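Local structure of probable branched-chain-amino-acid aminotransferase (Thermotoga maritima MSB8, 3CSW) at residues A[46-51]-A[96-101]; A[83-88]-A[109-114]. The protein probably catalyses the reversible, pyridoxal-phosphate-dependent exchange of an amino group between leucine, isoleucine or valine and 2-oxoglutarate, the last step of branched-chain amino acid biosynthesis. One frame throughout, in Å; residues are numbered along the deposited sequence.

Contact 1 (A[46-51]-A[96-101])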
loop_
_atom_site.group_PDB
_atom_site.type_symbol
_atom_site.label_atom_id
_atom_site.label_comp_id
_atom_site.label_asym_id
_atom_site.label_seq_id
_atom_site.Cartn_x
_atom_site.Cartn_y
_atom_site.Cartn_z
ATOM N N LEU A 46 3.419 33.936 -0.048
ATOM C CA LEU A 46 2.418 34.863 -0.555
ATOM C C LEU A 46 3.038 35.681 -1.664
ATOM O O LEU A 46 4.259 35.719 -1.804
ATOM C CB LEU A 46 1.905 35.824 0.540
ATOM C CG LEU A 46 1.254 35.273 1.823
ATOM C CD1 LEU A 46 2.324 34.920 2.861
ATOM C CD2 LEU A 46 0.259 36.274 2.385
ATOM N N ARG A 47 2.190 36.298 -2.482
ATOM C CA ARG A 47 2.628 37.327 -3.425
ATOM C C ARG A 47 1.716 38.530 -3.276
ATOM O O ARG A 47 0.684 38.449 -2.631
ATOM C CB ARG A 47 2.607 36.830 -4.866
ATOM C CG ARG A 47 1.221 36.587 -5.447
ATOM C CD ARG A 47 1.265 36.613 -6.964
ATOM N NE ARG A 47 1.377 37.986 -7.414
ATOM C CZ ARG A 47 1.571 38.353 -8.672
ATOM N NH1 ARG A 47 1.708 37.449 -9.641
ATOM N NH2 ARG A 47 1.622 39.645 -8.959
ATOM N N THR A 48 2.108 39.651 -3.874
ATOM C CA THR A 48 1.292 40.842 -3.877
ATOM C C THR A 48 0.728 41.107 -5.270
ATOM O O THR A 48 1.280 40.656 -6.268
ATOM C CB THR A 48 2.104 42.088 -3.478
ATOM O OG1 THR A 48 3.187 42.243 -4.403
ATOM C CG2 THR A 48 2.662 41.956 -2.046
ATOM N N TYR A 49 -0.407 41.804 -5.284
ATOM C CA TYR A 49 -0.960 42.460 -6.475
ATOM C C TYR A 49 -1.085 43.926 -6.070
ATOM O O TYR A 49 -1.638 44.240 -5.010
ATOM C CB TYR A 49 -2.304 41.884 -6.896
ATOM C CG TYR A 49 -2.218 40.470 -7.442
ATOM C CD1 TYR A 49 -1.740 40.211 -8.733
ATOM C CD2 TYR A 49 -2.630 39.385 -6.676
ATOM C CE1 TYR A 49 -1.673 38.892 -9.240
ATOM C CE2 TYR A 49 -2.563 38.070 -7.167
ATOM C CZ TYR A 49 -2.078 37.828 -8.435
ATOM O OH TYR A 49 -2.031 36.526 -8.878
ATOM N N SER A 50 -0.514 44.812 -6.881
ATOM C CA SER A 50 -0.423 46.241 -6.556
ATOM C C SER A 50 0.221 46.461 -5.203
ATOM O O SER A 50 -0.149 47.390 -4.474
ATOM C CB SER A 50 -1.797 46.918 -6.591
ATOM O OG SER A 50 -2.353 46.841 -7.892
ATOM N N ARG A 51 1.175 45.594 -4.864
ATOM C CA ARG A 51 1.926 45.706 -3.625
ATOM C C ARG A 51 1.069 45.423 -2.383
ATOM O O ARG A 51 1.530 45.623 -1.248
ATOM C CB ARG A 51 2.622 47.080 -3.561
ATOM C CG ARG A 51 3.418 47.380 -4.863
ATOM C CD ARG A 51 3.873 48.817 -5.021
ATOM N NE ARG A 51 4.636 49.284 -3.867
ATOM C CZ ARG A 51 4.192 50.157 -2.960
ATOM N NH1 ARG A 51 2.969 50.684 -3.035
ATOM N NH2 ARG A 51 4.987 50.509 -1.955
ATOM N N VAL A 96 6.184 41.779 -4.724
ATOM C CA VAL A 96 7.056 40.932 -3.922
ATOM C C VAL A 96 6.520 39.503 -3.736
ATOM O O VAL A 96 5.310 39.258 -3.763
ATOM C CB VAL A 96 7.373 41.567 -2.516
ATOM C CG1 VAL A 96 8.069 42.896 -2.683
ATOM C CG2 VAL A 96 6.128 41.766 -1.688
ATOM N N ARG A 97 7.462 38.565 -3.604
ATOM C CA ARG A 97 7.207 37.228 -3.091
ATOM C C ARG A 97 7.490 37.331 -1.605
ATOM O O ARG A 97 8.431 37.999 -1.212
ATOM C CB ARG A 97 8.160 36.211 -3.716
ATOM C CG ARG A 97 8.091 34.807 -3.091
ATOM C CD ARG A 97 9.171 33.847 -3.638
ATOM N NE ARG A 97 8.900 33.409 -5.015
ATOM C CZ ARG A 97 9.299 34.032 -6.132
ATOM N NH1 ARG A 97 10.008 35.170 -6.091
ATOM N NH2 ARG A 97 8.976 33.507 -7.319
ATOM N N ILE A 98 6.678 36.678 -0.779
ATOM C CA ILE A 98 6.844 36.729 0.676
ATOM C C ILE A 98 6.788 35.305 1.229
ATOM O O ILE A 98 5.838 34.592 0.954
ATOM C CB ILE A 98 5.714 37.559 1.363
ATOM C CG1 ILE A 98 5.519 38.939 0.691
ATOM C CG2 ILE A 98 6.022 37.716 2.839
ATOM C CD1 ILE A 98 4.199 39.628 1.034
ATOM N N LYS A 99 7.808 34.901 1.988
ATOM C CA LYS A 99 7.838 33.603 2.670
ATOM C C LYS A 99 7.699 33.880 4.154
ATOM O O LYS A 99 8.347 34.789 4.658
ATOM C CB LYS A 99 9.155 32.862 2.436
ATOM C CG LYS A 99 9.490 32.575 0.986
ATOM C CD LYS A 99 10.981 32.210 0.816
ATOM C CE LYS A 99 11.572 32.772 -0.510
ATOM N NZ LYS A 99 13.058 32.957 -0.450
ATOM N N VAL A 100 6.848 33.110 4.837
ATOM C CA VAL A 100 6.635 33.247 6.278
ATOM C C VAL A 100 6.944 31.913 6.963
ATOM O O VAL A 100 6.338 30.894 6.636
ATOM C CB VAL A 100 5.190 33.690 6.625
ATOM C CG1 VAL A 100 5.093 33.996 8.138
ATOM C CG2 VAL A 100 4.801 34.915 5.796
ATOM N N TYR A 101 7.898 31.928 7.895
ATOM C CA TYR A 101 8.310 30.731 8.603
ATOM C C TYR A 101 7.923 30.809 10.059
ATOM O O TYR A 101 8.175 31.822 10.710
ATOM C CB TYR A 101 9.819 30.561 8.527
ATOM C CG TYR A 101 10.392 30.403 7.130
ATOM C CD1 TYR A 101 10.372 29.185 6.478
ATOM C CD2 TYR A 101 11.019 31.469 6.492
ATOM C CE1 TYR A 101 10.935 29.041 5.208
ATOM C CE2 TYR A 101 11.570 31.341 5.230
ATOM C CZ TYR A 101 11.531 30.127 4.597
ATOM O OH TYR A 101 12.089 30.015 3.357
#
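L46 and I98 face each other as an antiparallel hydrogen-bonded pair, their side chains on the face of the sheet that meets helix 78-89. The bond from L46 N to I98 O is 2.7 Å long and lies in the carbonyl plane, whereas I98 N reaches L46 O (2.8 Å) from above its plane. With CG anti to its carbonyl carbon, L46 crosses V100 obliquely and sets CD1 3.8 Å from V100 CG2.

At T48 the hydroxyl, not the backbone oxygen, receives the bond from V96 N, while T48 N still gives a longer, more bent bond to V96 O. T48 OG1 sits in the crowded position between backbone N and carbonyl carbon (chi1 59°), 3.0 Å from V96 N, and E95 OE1 also hydrogen-bonds to it. The same torsion drives T48 CG2 to 3.5 Å from V96 CG2, tighter than usual carbon contact.

R47, on the other face, bends at chi3 (-76°) and grips T48 O side-on through NE and NH2, the acceptor only 1° out of the guanidinium plane. Y49 CE1 lies over the centre of that plane, 3.3 Å above it, so the group is held both at its donor edge and across a face. R47 and R97 make the neighbouring non-hydrogen-bonded pair, with R47 CA 3.3 Å from V96 O. These features belong to the ladder between neighbouring strands 42-49 and 96-102 of the six-stranded antiparallel sheet of this class-IV aminotransferase.

Contact 2 (A[83-88]-A[109-114])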
loop_
_atom_site.group_PDB
_atom_site.type_symbol
_atom_site.label_atom_id
_atom_site.label_comp_id
_atom_site.label_asym_id
_atom_site.label_seq_id
_atom_site.Cartn_x
_atom_site.Cartn_y
_atom_site.Cartn_z
ATOM N N LYS A 83 -0.087 43.528 9.282
ATOM C CA LYS A 83 0.690 44.749 9.484
ATOM C C LYS A 83 2.122 44.598 8.984
ATOM O O LYS A 83 2.620 45.480 8.283
ATOM C CB LYS A 83 0.658 45.188 10.957
ATOM C CG LYS A 83 -0.685 45.814 11.369
ATOM C CD LYS A 83 -0.704 46.304 12.846
ATOM C CE LYS A 83 -2.070 46.951 13.208
ATOM N NZ LYS A 83 -2.028 47.871 14.388
ATOM N N VAL A 84 2.778 43.485 9.335
ATOM C CA VAL A 84 4.142 43.218 8.857
ATOM C C VAL A 84 4.157 42.988 7.336
ATOM O O VAL A 84 5.056 43.461 6.638
ATOM C CB VAL A 84 4.797 41.998 9.573
ATOM C CG1 VAL A 84 6.206 41.751 9.029
ATOM C CG2 VAL A 84 4.843 42.213 11.105
ATOM N N LEU A 85 3.168 42.256 6.827
ATOM C CA LEU A 85 3.097 41.974 5.387
ATOM C C LEU A 85 3.037 43.273 4.591
ATOM O O LEU A 85 3.788 43.438 3.628
ATOM C CB LEU A 85 1.875 41.118 5.029
ATOM C CG LEU A 85 1.803 39.653 5.452
ATOM C CD1 LEU A 85 0.441 39.052 5.014
ATOM C CD2 LEU A 85 2.966 38.878 4.864
ATOM N N LYS A 86 2.139 44.180 4.993
ATOM C CA LYS A 86 1.943 45.468 4.291
ATOM C C LYS A 86 3.124 46.448 4.409
ATOM O O LYS A 86 3.495 47.086 3.412
ATOM C CB LYS A 86 0.636 46.143 4.739
ATOM C CG LYS A 86 -0.589 45.260 4.491
ATOM C CD LYS A 86 -1.867 46.016 4.343
ATOM C CE LYS A 86 -2.365 46.585 5.641
ATOM N NZ LYS A 86 -3.687 47.213 5.373
ATOM N N ALA A 87 3.700 46.570 5.609
ATOM C CA ALA A 87 4.874 47.424 5.833
ATOM C C ALA A 87 6.055 46.942 4.991
ATOM O O ALA A 87 6.805 47.761 4.452
ATOM C CB ALA A 87 5.266 47.449 7.327
ATOM N N GLY A 88 6.211 45.617 4.877
ATOM C CA GLY A 88 7.305 45.031 4.119
ATOM C C GLY A 88 7.152 45.221 2.621
ATOM O O GLY A 88 8.101 45.637 1.950
ATOM N N VAL A 109 8.428 34.051 14.445
ATOM C CA VAL A 109 8.038 34.177 13.026
ATOM C C VAL A 109 9.108 34.949 12.235
ATOM O O VAL A 109 9.670 35.932 12.728
ATOM C CB VAL A 109 6.652 34.862 12.874
ATOM C CG1 VAL A 109 6.242 34.976 11.402
ATOM C CG2 VAL A 109 5.587 34.082 13.644
ATOM N N LEU A 110 9.403 34.479 11.024
ATOM C CA LEU A 110 10.349 35.151 10.135
ATOM C C LEU A 110 9.680 35.402 8.801
ATOM O O LEU A 110 9.160 34.469 8.192
ATOM C CB LEU A 110 11.600 34.301 9.913
ATOM C CG LEU A 110 12.607 34.704 8.823
ATOM C CD1 LEU A 110 13.333 35.962 9.211
ATOM C CD2 LEU A 110 13.588 33.562 8.591
ATOM N N PHE A 111 9.699 36.658 8.348
ATOM C CA PHE A 111 9.161 37.016 7.032
ATOM C C PHE A 111 10.344 37.325 6.131
ATOM O O PHE A 111 11.299 37.964 6.582
ATOM C CB PHE A 111 8.288 38.259 7.102
ATOM C CG PHE A 111 7.048 38.129 7.962
ATOM C CD1 PHE A 111 7.134 38.164 9.352
ATOM C CD2 PHE A 111 5.784 38.083 7.375
ATOM C CE1 PHE A 111 5.980 38.114 10.149
ATOM C CE2 PHE A 111 4.628 38.037 8.169
ATOM C CZ PHE A 111 4.730 38.045 9.553
ATOM N N VAL A 112 10.294 36.873 4.882
ATOM C CA VAL A 112 11.341 37.172 3.906
ATOM C C VAL A 112 10.648 37.807 2.701
ATOM O O VAL A 112 9.747 37.209 2.118
ATOM C CB VAL A 112 12.146 35.909 3.467
ATOM C CG1 VAL A 112 13.327 36.299 2.589
ATOM C CG2 VAL A 112 12.635 35.116 4.665
ATOM N N PHE A 113 11.046 39.033 2.358
ATOM C CA PHE A 113 10.477 39.754 1.211
ATOM C C PHE A 113 11.511 39.881 0.101
ATOM O O PHE A 113 12.620 40.312 0.365
ATOM C CB PHE A 113 10.052 41.157 1.621
ATOM C CG PHE A 113 8.991 41.203 2.693
ATOM C CD1 PHE A 113 9.336 41.135 4.033
ATOM C CD2 PHE A 113 7.656 41.397 2.360
ATOM C CE1 PHE A 113 8.375 41.220 5.016
ATOM C CE2 PHE A 113 6.680 41.476 3.348
ATOM C CZ PHE A 113 7.040 41.387 4.679
ATOM N N SER A 114 11.153 39.503 -1.122
ATOM C CA SER A 114 12.050 39.649 -2.272
ATOM C C SER A 114 11.270 39.976 -3.536
ATOM O O SER A 114 10.096 39.658 -3.642
ATOM C CB SER A 114 12.896 38.389 -2.488
ATOM O OG SER A 114 12.110 37.266 -2.818
#
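Helix 78-89 packs on the antiparallel sheet of this class-IV aminotransferase, residues 83-88 running at 25° to strand segment 109-114, their axes 9.8 Å apart. The contact is an alpha/beta layer joined by two phenylalanines that rise from the strand toward the helix, each with CG anti to its carbonyl carbon.

Two CH-pi contacts carry it. V84 CG1, anti to its backbone N, stands 3.7 Å from the centroid of the F111 ring and 9° off the ring normal, almost squarely over the face. Further along, G88 CA lies over a face of the F113 ring, 3.8 Å from its centroid and 18° off the normal; a CB on G88 would collide with F113 CZ.

Apolar contact adds a second side to F111: L85 CD2 comes to the ring edge near its plane, 3.8 Å from CE2 of F111, the two side chains crossing at about a right angle. An alanine in place of F111 would remove the ring that V84 CG1 and L85 CD2 share, and would probably loosen the packing of the helix on the sheet.

Against helix backbone oxygens the approach is oblique: F113 CZ lies 3.5 Å from V84 O, which accepts the helical bond from G88 N, and F113 CE2 lies 3.5 Å from L85 O.

How the contacts relate
Contacts 1 and 2, with centres about 8 Å apart, share one sheet: strands 96-102 and 109-115 are neighbours in it, joined by probable hydrogen bonds from Y101 N to L110 O and from R97 N to S114 O, each 2.9 Å. L85 of contact 2 also touches L46 and I98 of contact 1, so helix 78-89 lies over the strands of both contacts, and F111 and F113 pack on V100 and I98, respectively. Contact 1 lies nearer the cofactor, the R47 side chain about 8 Å from the bound pyridoxal phosphate against about 13 Å for the side chain of L85. The second subunit meets both, at Y101 and K99 and at L110 and V112.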